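Local coordinates for protein glutamate receptor IIB,Glutamate receptor IIB (Drosophila melanogaster, PDB 4WXJ) that probably works as a glutamate-gated cation channel at the fly neuromuscular junction, the part here being its ligand-binding domain with L-glutamate bound, at residues A229-L232 against N233-F236; G80-R83 against Q84-N88. One frame throughout, in Å; residues are numbered along the deposited sequence.

How the interactions relate
Interaction 2, the short helix 80-86 with its first residues beyond, and interaction 1, the end of strand 214-230 and the turn after it (229-236), are neighbours in the ligand-binding domain, their centres about 12 Å apart. Leu85 is the join: its CD1 lies 3.3 Å from Ala229 CB, and its CD2 lies 3.7 Å from Pro231 CD. The two contacts differ in how near they come to the glutamate site. In interaction 2 the side chain of Ile82 comes within about 8 Å of the ligand and about 4 Å of that of Arg103, a glutamate-binding residue. Interaction 1 lies farther out, with the side chain of Leu232 about 10 Å from that of Arg103.

Interaction 1: residues A229-L232 against N233-F236; sequences AVPL and NADF
Val230 and Phe236 pass each other in opposite directions, with Val230 CG1 3.7 Å from Phe236 CE1, and this is the close apolar part of a turn that leads from strand 214-230 to helix 237-250. With CG held between its own backbone N and carbonyl carbon (chi1 55°), the Phe236 ring folds back over the turn, just ahead of the helix that begins after it. Neither methyl nor proline meets the ring squarely: Val230 CG1 and Pro231 CD both approach obliquely, the latter 4.2 Å from Phe236 CZ. Ala234 CB completes the cluster from one face, 3.7 Å above the ring plane and displaced toward the rim, while Val230 CG2 touches the same methyl, Ala234 CB, at 4.1 Å. Beyond these residues Tyr11 brings its own ring against Phe236, and Leu85 of helix 80-86 packs on Pro231.

At the bend the packing gives way to solvent. Residues 231-234 form a type II beta turn, with Leu232 and Asn233 at its two corners, both exposed, and Asn233 in the left-handed conformation that the second corner of such a turn takes (phi 62°). The closing bond from Ala234 N to Pro231 O is 3.1 Å long but weak, bent to 132° at the hydrogen. A water bridges the outer side: it donates to Leu232 O at 3.1 Å and accepts from Asn233 ND2 at 2.9 Å, tying the amide to the carbonyl just before it. Asn233 N also makes a weak hydrogen bond to Asp108 of the adjacent strand.

With its closing hydrogen bond only weak, the turn probably owes much of its shape to the left-handed asparagine and to the apolar packing of Val230, Pro231 and Ala234 on Phe236.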
loop_
_atom_site.group_PDB
_atom_site.type_symbol
_atom_site.label_atom_id
_atom_site.label_comp_id
_atom_site.label_asym_id
_atom_site.label_seq_id
_atom_site.Cartn_x
_atom_site.Cartn_y
_atom_site.Cartn_z
ATOM N N ALA A 229 -7.247 3.450 8.901
ATOM C CA ALA A 229 -6.638 3.584 10.217
ATOM C C ALA A 229 -7.303 4.710 11.005
ATOM O O ALA A 229 -7.563 5.786 10.464
ATOM C CB ALA A 229 -5.146 3.838 10.086
ATOM N N VAL A 230 -7.583 4.444 12.277
ATOM C CA VAL A 230 -8.119 5.451 13.184
ATOM C C VAL A 230 -7.429 5.330 14.540
ATOM O O VAL A 230 -6.858 4.284 14.851
ATOM C CB VAL A 230 -9.646 5.309 13.364
ATOM C CG1 VAL A 230 -10.359 5.464 12.028
ATOM C CG2 VAL A 230 -9.995 3.966 14.006
ATOM N N PRO A 231 -7.476 6.397 15.355
ATOM C CA PRO A 231 -6.862 6.324 16.686
ATOM C C PRO A 231 -7.473 5.210 17.527
ATOM O O PRO A 231 -8.652 4.900 17.356
ATOM C CB PRO A 231 -7.161 7.699 17.292
ATOM C CG PRO A 231 -7.413 8.588 16.126
ATOM C CD PRO A 231 -8.061 7.723 15.094
ATOM N N LEU A 232 -6.676 4.613 18.408
ATOM C CA LEU A 232 -7.141 3.514 19.248
ATOM C C LEU A 232 -8.406 3.886 20.014
ATOM O O LEU A 232 -8.478 4.943 20.641
ATOM C CB LEU A 232 -6.042 3.089 20.226
ATOM C CG LEU A 232 -4.946 2.203 19.628
ATOM C CD1 LEU A 232 -3.733 2.155 20.539
ATOM C CD2 LEU A 232 -5.471 0.794 19.366
ATOM N N ASN A 233 -9.403 3.009 19.935
ATOM C CA ASN A 233 -10.664 3.181 20.648
ATOM C C ASN A 233 -11.419 4.439 20.227
ATOM O O ASN A 233 -12.087 5.073 21.043
ATOM C CB ASN A 233 -10.410 3.203 22.157
ATOM C CG ASN A 233 -9.632 1.992 22.630
ATOM O OD1 ASN A 233 -9.933 0.860 22.247
ATOM N ND2 ASN A 233 -8.618 2.221 23.456
ATOM N N ALA A 234 -11.313 4.794 18.951
ATOM C CA ALA A 234 -12.094 5.896 18.401
ATOM C C ALA A 234 -13.563 5.494 18.332
ATOM O O ALA A 234 -13.888 4.359 17.982
ATOM C CB ALA A 234 -11.580 6.287 17.027
ATOM N N ASP A 235 -14.450 6.428 18.661
ATOM C CA ASP A 235 -15.875 6.128 18.758
ATOM C C ASP A 235 -16.566 6.080 17.394
ATOM O O ASP A 235 -17.739 5.716 17.302
ATOM C CB ASP A 235 -16.570 7.160 19.650
ATOM C CG ASP A 235 -16.542 8.557 19.059
ATOM O OD1 ASP A 235 -15.573 8.884 18.342
ATOM O OD2 ASP A 235 -17.491 9.328 19.311
ATOM N N PHE A 236 -15.838 6.446 16.341
ATOM C CA PHE A 236 -16.383 6.442 14.985
ATOM C C PHE A 236 -15.795 5.304 14.149
ATOM O O PHE A 236 -15.923 5.291 12.923
ATOM C CB PHE A 236 -16.125 7.789 14.305
ATOM C CG PHE A 236 -14.681 8.195 14.287
ATOM C CD1 PHE A 236 -13.855 7.823 13.240
ATOM C CD2 PHE A 236 -14.150 8.954 15.316
ATOM C CE1 PHE A 236 -12.527 8.198 13.222
ATOM C CE2 PHE A 236 -12.822 9.331 15.302
ATOM C CZ PHE A 236 -12.010 8.952 14.254
HETATM O O HOH W 1 -7.501 4.892 23.628
#

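Interaction 2: residues G80-R83 against Q84-N88; sequences GIIR and QLIDN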
loop_
_atom_site.group_PDB
_atom_site.type_symbol
_atom_site.label_atom_id
_atom_site.label_comp_id
_atom_site.label_asym_id
_atom_site.label_seq_id
_atom_site.Cartn_x
_atom_site.Cartn_y
_atom_site.Cartn_z
ATOM N N GLY A 80 4.950 8.865 8.857
ATOM C CA GLY A 80 3.875 8.712 7.894
ATOM C C GLY A 80 2.482 8.886 8.467
ATOM O O GLY A 80 2.281 9.604 9.450
ATOM N N ILE A 81 1.518 8.217 7.840
ATOM C CA ILE A 81 0.118 8.319 8.227
ATOM C C ILE A 81 -0.105 7.838 9.656
ATOM O O ILE A 81 -0.888 8.430 10.399
ATOM C CB ILE A 81 -0.785 7.506 7.274
ATOM C CG1 ILE A 81 -0.650 8.035 5.842
ATOM C CG2 ILE A 81 -2.242 7.565 7.733
ATOM C CD1 ILE A 81 -1.353 7.196 4.794
ATOM N N ILE A 82 0.574 6.758 10.028
ATOM C CA ILE A 82 0.422 6.185 11.360
ATOM C C ILE A 82 0.804 7.200 12.439
ATOM O O ILE A 82 0.145 7.288 13.474
ATOM C CB ILE A 82 1.281 4.914 11.526
ATOM C CG1 ILE A 82 0.906 3.867 10.473
ATOM C CG2 ILE A 82 1.124 4.333 12.927
ATOM C CD1 ILE A 82 -0.533 3.376 10.553
ATOM N N ARG A 83 1.862 7.967 12.193
ATOM C CA ARG A 83 2.321 8.966 13.157
ATOM C C ARG A 83 1.267 10.046 13.395
ATOM O O ARG A 83 1.020 10.436 14.537
ATOM C CB ARG A 83 3.628 9.608 12.685
ATOM C CG ARG A 83 4.180 10.686 13.619
ATOM C CD ARG A 83 4.444 10.145 15.019
ATOM N NE ARG A 83 4.984 11.166 15.917
ATOM C CZ ARG A 83 6.269 11.504 15.992
ATOM N NH1 ARG A 83 7.170 10.912 15.219
ATOM N NH2 ARG A 83 6.654 12.444 16.844
ATOM N N GLN A 84 0.647 10.524 12.321
ATOM C CA GLN A 84 -0.367 11.570 12.424
ATOM C C GLN A 84 -1.569 11.115 13.247
ATOM O O GLN A 84 -2.222 11.926 13.905
ATOM C CB GLN A 84 -0.830 12.006 11.034
ATOM C CG GLN A 84 0.266 12.597 10.176
ATOM C CD GLN A 84 0.937 13.785 10.833
ATOM O OE1 GLN A 84 0.275 14.742 11.233
ATOM N NE2 GLN A 84 2.258 13.725 10.961
ATOM N N LEU A 85 -1.856 9.819 13.208
ATOM C CA LEU A 85 -2.964 9.260 13.972
ATOM C C LEU A 85 -2.595 9.121 15.448
ATOM O O LEU A 85 -3.412 9.396 16.327
ATOM C CB LEU A 85 -3.376 7.905 13.394
ATOM C CG LEU A 85 -4.172 7.984 12.091
ATOM C CD1 LEU A 85 -4.085 6.681 11.327
ATOM C CD2 LEU A 85 -5.622 8.329 12.381
ATOM N N ILE A 86 -1.362 8.698 15.711
ATOM C CA ILE A 86 -0.875 8.560 17.080
ATOM C C ILE A 86 -0.873 9.914 17.786
ATOM O O ILE A 86 -1.247 10.015 18.954
ATOM C CB ILE A 86 0.544 7.953 17.114
ATOM C CG1 ILE A 86 0.509 6.505 16.619
ATOM C CG2 ILE A 86 1.123 7.991 18.532
ATOM C CD1 ILE A 86 1.876 5.915 16.328
ATOM N N ASP A 87 -0.452 10.951 17.068
ATOM C CA ASP A 87 -0.412 12.305 17.614
ATOM C C ASP A 87 -1.764 13.013 17.493
ATOM O O ASP A 87 -1.876 14.203 17.788
ATOM C CB ASP A 87 0.671 13.127 16.909
ATOM C CG ASP A 87 2.059 12.535 17.082
ATOM O OD1 ASP A 87 2.237 11.677 17.974
ATOM O OD2 ASP A 87 2.976 12.936 16.332
ATOM N N ASN A 88 -2.780 12.278 17.051
ATOM C CA ASN A 88 -4.140 12.805 16.925
ATOM C C ASN A 88 -4.242 14.058 16.050
ATOM O O ASN A 88 -5.204 14.819 16.157
ATOM C CB ASN A 88 -4.718 13.100 18.315
ATOM C CG ASN A 88 -4.958 11.840 19.123
ATOM O OD1 ASN A 88 -4.116 11.428 19.922
ATOM N ND2 ASN A 88 -6.112 11.217 18.914
HETATM O O HOH W 2 3.948 11.923 9.867
#
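Residues 80-86 make a short helix in which the amides of Gln84-Asp87 donate to the carbonyls of Gly80-Arg83. Leu85 N reaches Ile81 O, and Ile86 N reaches Ile82 O at 3.0 Å. The last of these bonds, Asp87 N to Arg83 O, is also 3.0 Å and the straightest; Asp87 itself then leaves helical geometry. At the other end the bond from Gln84 N to Gly80 O is long and weak, and a water supplements it, donating to Gly80 O and accepting from Gln84 NE2 at 2.7 Å. The Gln84 chain curls back at chi2, which brings its amide within one water's span of that carbonyl.

Arg83 and Asp87, one turn apart, carry the polar side. The arginine leaves the backbone with CG opposite its N (chi1 179°), then bends at chi2, so that NE rather than a terminal nitrogen faces the acid. Arg83 NE donates to Asp87 OD2 at 2.7 Å in a salt bridge bent to 137°; the oxygen is met on its syn side but from out of the carboxylate plane, and itself lies tilted out of the guanidinium plane, the two planes standing 89° apart. Arg83 NH1 is held separately by Trp78 O. On the buried side Ile81 and Leu85 lie side by side, Ile81 CG2 4.1 Å from Leu85 CD1; Ile82, also buried, touches Ile86 at its margin, CG2 to CD1 3.8 Å.

A methionine in place of Arg83 would probably leave the Asp87 carboxylate without its charged mate and Trp78 O without this donor. Ile81 and Ile82 lie close to the glutamate-binding residues Asp96 and Arg103, while Leu85 turns to the 229-231 segment; the ion pair is likely to help hold the terminal turn in place.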